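Local coordinates for protein VIN1 (Oscarella pearsei, PDB 6BFI) that binds actin filaments and may play a role in cell-cell adhesion, as a sponge homolog of vinculin, at residues 223-237 / 447-461. Residues are numbered along the deposited sequence; the frame is centred on the assembly and turned at random.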
loop_
_atom_site.group_PDB
_atom_site.type_symbol
_atom_site.label_atom_id
_atom_site.label_comp_id
_atom_site.label_asym_id
_atom_site.label_seq_id
_atom_site.Cartn_x
_atom_site.Cartn_y
_atom_site.Cartn_z
ATOM N N GLY A 223 20.831 -27.693 -24.524
ATOM C CA GLY A 223 20.273 -26.846 -23.490
ATOM C C GLY A 223 20.996 -25.536 -23.290
ATOM O O GLY A 223 20.914 -24.954 -22.206
ATOM N N MET A 224 21.712 -25.054 -24.308
ATOM C CA MET A 224 22.427 -23.789 -24.180
ATOM C C MET A 224 21.468 -22.607 -24.230
ATOM O O MET A 224 21.673 -21.604 -23.535
ATOM C CB MET A 224 23.478 -23.671 -25.283
ATOM C CG MET A 224 24.491 -24.804 -25.296
ATOM S SD MET A 224 25.164 -25.119 -26.939
ATOM C CE MET A 224 25.770 -23.491 -27.377
ATOM N N LYS A 225 20.414 -22.710 -25.044
ATOM C CA LYS A 225 19.469 -21.607 -25.184
ATOM C C LYS A 225 18.766 -21.302 -23.867
ATOM O O LYS A 225 18.571 -20.132 -23.519
ATOM C CB LYS A 225 18.447 -21.927 -26.274
ATOM C CG LYS A 225 18.775 -21.329 -27.634
ATOM C CD LYS A 225 17.947 -21.977 -28.731
ATOM C CE LYS A 225 16.471 -22.031 -28.360
ATOM N NZ LYS A 225 15.688 -22.834 -29.342
ATOM N N ASP A 226 18.386 -22.339 -23.117
ATOM C CA ASP A 226 17.639 -22.120 -21.882
ATOM C C ASP A 226 18.543 -21.660 -20.745
ATOM O O ASP A 226 18.123 -20.857 -19.904
ATOM C CB ASP A 226 16.887 -23.392 -21.492
ATOM C CG ASP A 226 15.824 -23.768 -22.501
ATOM O OD1 ASP A 226 15.070 -22.872 -22.933
ATOM O OD2 ASP A 226 15.749 -24.956 -22.874
ATOM N N ALA A 227 19.781 -22.159 -20.695
ATOM C CA ALA A 227 20.732 -21.661 -19.706
ATOM C C ALA A 227 21.053 -20.195 -19.963
ATOM O O ALA A 227 21.069 -19.371 -19.036
ATOM C CB ALA A 227 22.006 -22.508 -19.728
ATOM N N ALA A 228 21.303 -19.853 -21.231
ATOM C CA ALA A 228 21.502 -18.457 -21.598
ATOM C C ALA A 228 20.273 -17.625 -21.260
ATOM O O ALA A 228 20.394 -16.469 -20.837
ATOM C CB ALA A 228 21.835 -18.349 -23.086
ATOM N N PHE A 229 19.079 -18.200 -21.431
ATOM C CA PHE A 229 17.861 -17.491 -21.059
ATOM C C PHE A 229 17.829 -17.203 -19.566
ATOM O O PHE A 229 17.462 -16.100 -19.151
ATOM C CB PHE A 229 16.623 -18.289 -21.474
ATOM C CG PHE A 229 15.323 -17.642 -21.070
ATOM C CD1 PHE A 229 14.727 -17.944 -19.855
ATOM C CD2 PHE A 229 14.701 -16.727 -21.904
ATOM C CE1 PHE A 229 13.537 -17.349 -19.481
ATOM C CE2 PHE A 229 13.510 -16.129 -21.535
ATOM C CZ PHE A 229 12.928 -16.441 -20.322
ATOM N N GLY A 230 18.194 -18.186 -18.741
ATOM C CA GLY A 230 18.228 -17.950 -17.306
ATOM C C GLY A 230 19.200 -16.848 -16.930
ATOM O O GLY A 230 18.841 -15.887 -16.233
ATOM N N ARG A 231 20.443 -16.962 -17.407
ATOM C CA ARG A 231 21.448 -15.942 -17.127
ATOM C C ARG A 231 20.962 -14.556 -17.540
ATOM O O ARG A 231 20.966 -13.620 -16.734
ATOM C CB ARG A 231 22.752 -16.290 -17.843
ATOM C CG ARG A 231 23.830 -15.232 -17.718
ATOM C CD ARG A 231 24.890 -15.445 -18.779
ATOM N NE ARG A 231 24.309 -15.400 -20.118
ATOM C CZ ARG A 231 24.895 -15.886 -21.206
ATOM N NH1 ARG A 231 26.086 -16.466 -21.120
ATOM N NH2 ARG A 231 24.286 -15.798 -22.381
ATOM N N ASP A 232 20.521 -14.414 -18.793
ATOM C CA ASP A 232 20.090 -13.107 -19.284
ATOM C C ASP A 232 18.846 -12.612 -18.556
ATOM O O ASP A 232 18.625 -11.399 -18.465
ATOM C CB ASP A 232 19.839 -13.167 -20.790
ATOM C CG ASP A 232 21.077 -13.570 -21.570
ATOM O OD1 ASP A 232 22.188 -13.479 -21.007
ATOM O OD2 ASP A 232 20.941 -13.974 -22.745
ATOM N N TYR A 233 18.026 -13.529 -18.042
ATOM C CA TYR A 233 16.903 -13.129 -17.205
ATOM C C TYR A 233 17.397 -12.473 -15.925
ATOM O O TYR A 233 16.873 -11.430 -15.509
ATOM C CB TYR A 233 16.024 -14.341 -16.889
ATOM C CG TYR A 233 15.043 -14.117 -15.758
ATOM C CD1 TYR A 233 13.816 -13.507 -15.987
ATOM C CD2 TYR A 233 15.341 -14.522 -14.463
ATOM C CE1 TYR A 233 12.918 -13.301 -14.957
ATOM C CE2 TYR A 233 14.450 -14.323 -13.428
ATOM C CZ TYR A 233 13.239 -13.710 -13.680
ATOM O OH TYR A 233 12.345 -13.506 -12.650
ATOM N N VAL A 234 18.411 -13.064 -15.286
ATOM C CA VAL A 234 18.943 -12.450 -14.072
ATOM C C VAL A 234 19.625 -11.125 -14.397
ATOM O O VAL A 234 19.512 -10.148 -13.641
ATOM C CB VAL A 234 19.891 -13.423 -13.350
ATOM C CG1 VAL A 234 20.413 -12.800 -12.065
ATOM C CG2 VAL A 234 19.174 -14.738 -13.056
ATOM N N ILE A 235 20.329 -11.062 -15.530
ATOM C CA ILE A 235 20.962 -9.812 -15.943
ATOM C C ILE A 235 19.913 -8.727 -16.143
ATOM O O ILE A 235 20.126 -7.563 -15.783
ATOM C CB ILE A 235 21.798 -10.026 -17.217
ATOM C CG1 ILE A 235 22.868 -11.091 -16.981
ATOM C CG2 ILE A 235 22.443 -8.719 -17.660
ATOM C CD1 ILE A 235 23.669 -11.439 -18.217
ATOM N N GLN A 236 18.764 -9.085 -16.724
ATOM C CA GLN A 236 17.725 -8.090 -16.960
ATOM C C GLN A 236 17.053 -7.670 -15.659
ATOM O O GLN A 236 16.702 -6.499 -15.491
ATOM C CB GLN A 236 16.693 -8.618 -17.956
ATOM C CG GLN A 236 16.790 -7.991 -19.342
ATOM C CD GLN A 236 16.525 -6.493 -19.334
ATOM O OE1 GLN A 236 15.896 -5.966 -18.417
ATOM N NE2 GLN A 236 17.007 -5.800 -20.361
ATOM N N LYS A 237 16.859 -8.609 -14.729
ATOM C CA LYS A 237 16.300 -8.239 -13.433
ATOM C C LYS A 237 17.212 -7.251 -12.710
ATOM O O LYS A 237 16.747 -6.237 -12.169
ATOM C CB LYS A 237 16.060 -9.489 -12.582
ATOM C CG LYS A 237 15.492 -9.180 -11.206
ATOM C CD LYS A 237 15.094 -10.436 -10.442
ATOM C CE LYS A 237 13.820 -11.058 -10.991
ATOM N NZ LYS A 237 13.358 -12.212 -10.162
ATOM N N ASP A 447 6.804 -13.129 -13.092
ATOM C CA ASP A 447 8.132 -12.865 -13.634
ATOM C C ASP A 447 9.106 -13.988 -13.295
ATOM O O ASP A 447 9.806 -14.500 -14.177
ATOM C CB ASP A 447 8.649 -11.522 -13.119
ATOM C CG ASP A 447 10.007 -11.168 -13.689
ATOM O OD1 ASP A 447 10.074 -10.809 -14.885
ATOM O OD2 ASP A 447 11.005 -11.244 -12.942
ATOM N N ILE A 448 9.164 -14.391 -12.022
ATOM C CA ILE A 448 10.065 -15.476 -11.647
ATOM C C ILE A 448 9.575 -16.802 -12.215
ATOM O O ILE A 448 10.372 -17.717 -12.453
ATOM C CB ILE A 448 10.241 -15.541 -10.117
ATOM C CG1 ILE A 448 11.329 -16.551 -9.744
ATOM C CG2 ILE A 448 8.933 -15.909 -9.435
ATOM C CD1 ILE A 448 12.644 -16.342 -10.479
ATOM N N SER A 449 8.269 -16.927 -12.460
ATOM C CA SER A 449 7.753 -18.142 -13.078
ATOM C C SER A 449 8.266 -18.304 -14.503
ATOM O O SER A 449 8.375 -19.434 -14.997
ATOM C CB SER A 449 6.225 -18.140 -13.058
ATOM O OG SER A 449 5.731 -18.133 -11.729
ATOM N N THR A 450 8.592 -17.197 -15.182
ATOM C CA THR A 450 9.139 -17.324 -16.533
ATOM C C THR A 450 10.470 -18.077 -16.564
ATOM O O THR A 450 10.855 -18.581 -17.626
ATOM C CB THR A 450 9.331 -15.950 -17.181
ATOM O OG1 THR A 450 10.410 -15.256 -16.539
ATOM C CG2 THR A 450 8.057 -15.124 -17.079
ATOM N N ALA A 451 11.175 -18.174 -15.439
ATOM C CA ALA A 451 12.500 -18.780 -15.405
ATOM C C ALA A 451 12.499 -20.220 -14.908
ATOM O O ALA A 451 13.557 -20.859 -14.908
ATOM C CB ALA A 451 13.439 -17.941 -14.532
ATOM N N VAL A 452 11.349 -20.749 -14.496
ATOM C CA VAL A 452 11.312 -22.078 -13.894
ATOM C C VAL A 452 11.454 -23.165 -14.955
ATOM O O VAL A 452 12.271 -24.082 -14.819
ATOM C CB VAL A 452 10.022 -22.246 -13.070
ATOM C CG1 VAL A 452 9.790 -23.706 -12.723
ATOM C CG2 VAL A 452 10.096 -21.402 -11.807
ATOM N N VAL A 453 10.658 -23.082 -16.026
ATOM C CA VAL A 453 10.732 -24.106 -17.074
ATOM C C VAL A 453 12.079 -24.118 -17.774
ATOM O O VAL A 453 12.606 -25.213 -18.027
ATOM C CB VAL A 453 9.545 -23.950 -18.044
ATOM C CG1 VAL A 453 9.694 -24.901 -19.220
ATOM C CG2 VAL A 453 8.228 -24.206 -17.315
ATOM N N PRO A 454 12.698 -22.981 -18.130
ATOM C CA PRO A 454 14.021 -23.061 -18.774
ATOM C C PRO A 454 15.072 -23.768 -17.935
ATOM O O PRO A 454 15.842 -24.576 -18.473
ATOM C CB PRO A 454 14.376 -21.588 -19.013
ATOM C CG PRO A 454 13.065 -20.920 -19.160
ATOM C CD PRO A 454 12.162 -21.606 -18.178
ATOM N N ALA A 455 15.129 -23.493 -16.630
ATOM C CA ALA A 455 16.132 -24.134 -15.782
ATOM C C ALA A 455 15.900 -25.637 -15.697
ATOM O O ALA A 455 16.830 -26.438 -15.872
ATOM C CB ALA A 455 16.120 -23.503 -14.390
ATOM N N ALA A 456 14.654 -26.038 -15.433
ATOM C CA ALA A 456 14.330 -27.460 -15.394
ATOM C C ALA A 456 14.604 -28.129 -16.732
ATOM O O ALA A 456 14.932 -29.319 -16.772
ATOM C CB ALA A 456 12.870 -27.657 -14.987
ATOM N N ARG A 457 14.483 -27.386 -17.833
ATOM C CA ARG A 457 14.805 -27.945 -19.139
ATOM C C ARG A 457 16.310 -28.074 -19.344
ATOM O O ARG A 457 16.755 -28.979 -20.056
ATOM C CB ARG A 457 14.190 -27.092 -20.250
ATOM C CG ARG A 457 13.991 -27.841 -21.561
ATOM C CD ARG A 457 13.356 -26.965 -22.630
ATOM N NE ARG A 457 12.011 -26.528 -22.270
ATOM C CZ ARG A 457 10.903 -27.194 -22.582
ATOM N NH1 ARG A 457 10.978 -28.334 -23.258
ATOM N NH2 ARG A 457 9.719 -26.721 -22.217
ATOM N N VAL A 458 17.105 -27.190 -18.733
ATOM C CA VAL A 458 18.551 -27.372 -18.754
ATOM C C VAL A 458 18.936 -28.621 -17.977
ATOM O O VAL A 458 19.803 -29.393 -18.408
ATOM C CB VAL A 458 19.274 -26.129 -18.203
ATOM C CG1 VAL A 458 20.780 -26.382 -18.129
ATOM C CG2 VAL A 458 18.981 -24.912 -19.063
ATOM N N VAL A 459 18.304 -28.843 -16.822
ATOM C CA VAL A 459 18.593 -30.062 -16.073
ATOM C C VAL A 459 18.155 -31.292 -16.859
ATOM O O VAL A 459 18.870 -32.299 -16.910
ATOM C CB VAL A 459 17.933 -30.014 -14.684
ATOM C CG1 VAL A 459 18.003 -31.383 -14.017
ATOM C CG2 VAL A 459 18.619 -28.979 -13.825
ATOM N N LEU A 460 16.985 -31.220 -17.499
ATOM C CA LEU A 460 16.450 -32.366 -18.228
ATOM C C LEU A 460 17.420 -32.851 -19.301
ATOM O O LEU A 460 17.557 -34.060 -19.521
ATOM C CB LEU A 460 15.107 -32.004 -18.859
ATOM C CG LEU A 460 14.473 -33.076 -19.749
ATOM C CD1 LEU A 460 13.960 -34.243 -18.914
ATOM C CD2 LEU A 460 13.366 -32.486 -20.608
ATOM N N GLU A 461 18.102 -31.926 -19.977
ATOM C CA GLU A 461 18.994 -32.266 -21.076
ATOM C C GLU A 461 20.465 -32.251 -20.667
ATOM O O GLU A 461 21.345 -32.208 -21.535
ATOM C CB GLU A 461 18.751 -31.322 -22.253
ATOM C CG GLU A 461 17.435 -31.593 -22.976
ATOM C CD GLU A 461 16.629 -30.336 -23.231
ATOM O OE1 GLU A 461 17.238 -29.256 -23.381
ATOM O OE2 GLU A 461 15.382 -30.427 -23.278
#
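Tyr233 of helix 224-249 packs against Asp447, Ile448 and Ala451, just ahead of helix 452-460. Its CG lies anti to the backbone N (chi1 165°), which sends the ring out across the interface. Tyr233 OH donates a short hydrogen bond to Asp447 OD2 at 2.6 Å. It meets the carboxylate well above its plane. Lys237 NZ in turn donates to Tyr233 OH at 3.0 Å, one helical turn on. The phenol oxygen thus takes part in two bonds, one within its own helix and one across the contact. Lys237 NZ also makes a long salt bridge to Asp447 OD2, at 3.8 Å. The methyl of Ala451 sits over one face of the Tyr233 ring, a CH-pi contact displaced toward the rim. Ile448 CD1 packs against Tyr233 CE2 at 4.0 Å. Thr450 OG1 turns back to bond the carbonyl O of Asp447, which also accepts from Thr450 N.

The protein is built of helical bundles, as in the vinculin/alpha-catenin family. This contact sets helix 224-249, which also packs on helix 185-215, against helix 452-460, which also packs on helices 399-427 and 466-493. Residues 224-237 run roughly antiparallel to helix 452-460 (141°), with axes 8.3 Å apart at their closest.

Packing is also close where helix 224-249 begins. Val458 CG2 touches Ala227 CB and lies 3.5 Å from Asp226 CB. Gly223, at the N-cap position, passes close to Val458, and its CA faces Glu461 OE1.

The solvent side is looser. Exposed Phe229 touches Pro454 CG with its CD1 at 3.5 Å, the two side chains crossing at a slant. Asp226 OD2 rests against the aliphatic part of Arg457, nearest CD. The Arg457 chain bends at chi3 (-63°), and its NE stays 4.1 Å from Asp226 OD2, too far for a salt bridge.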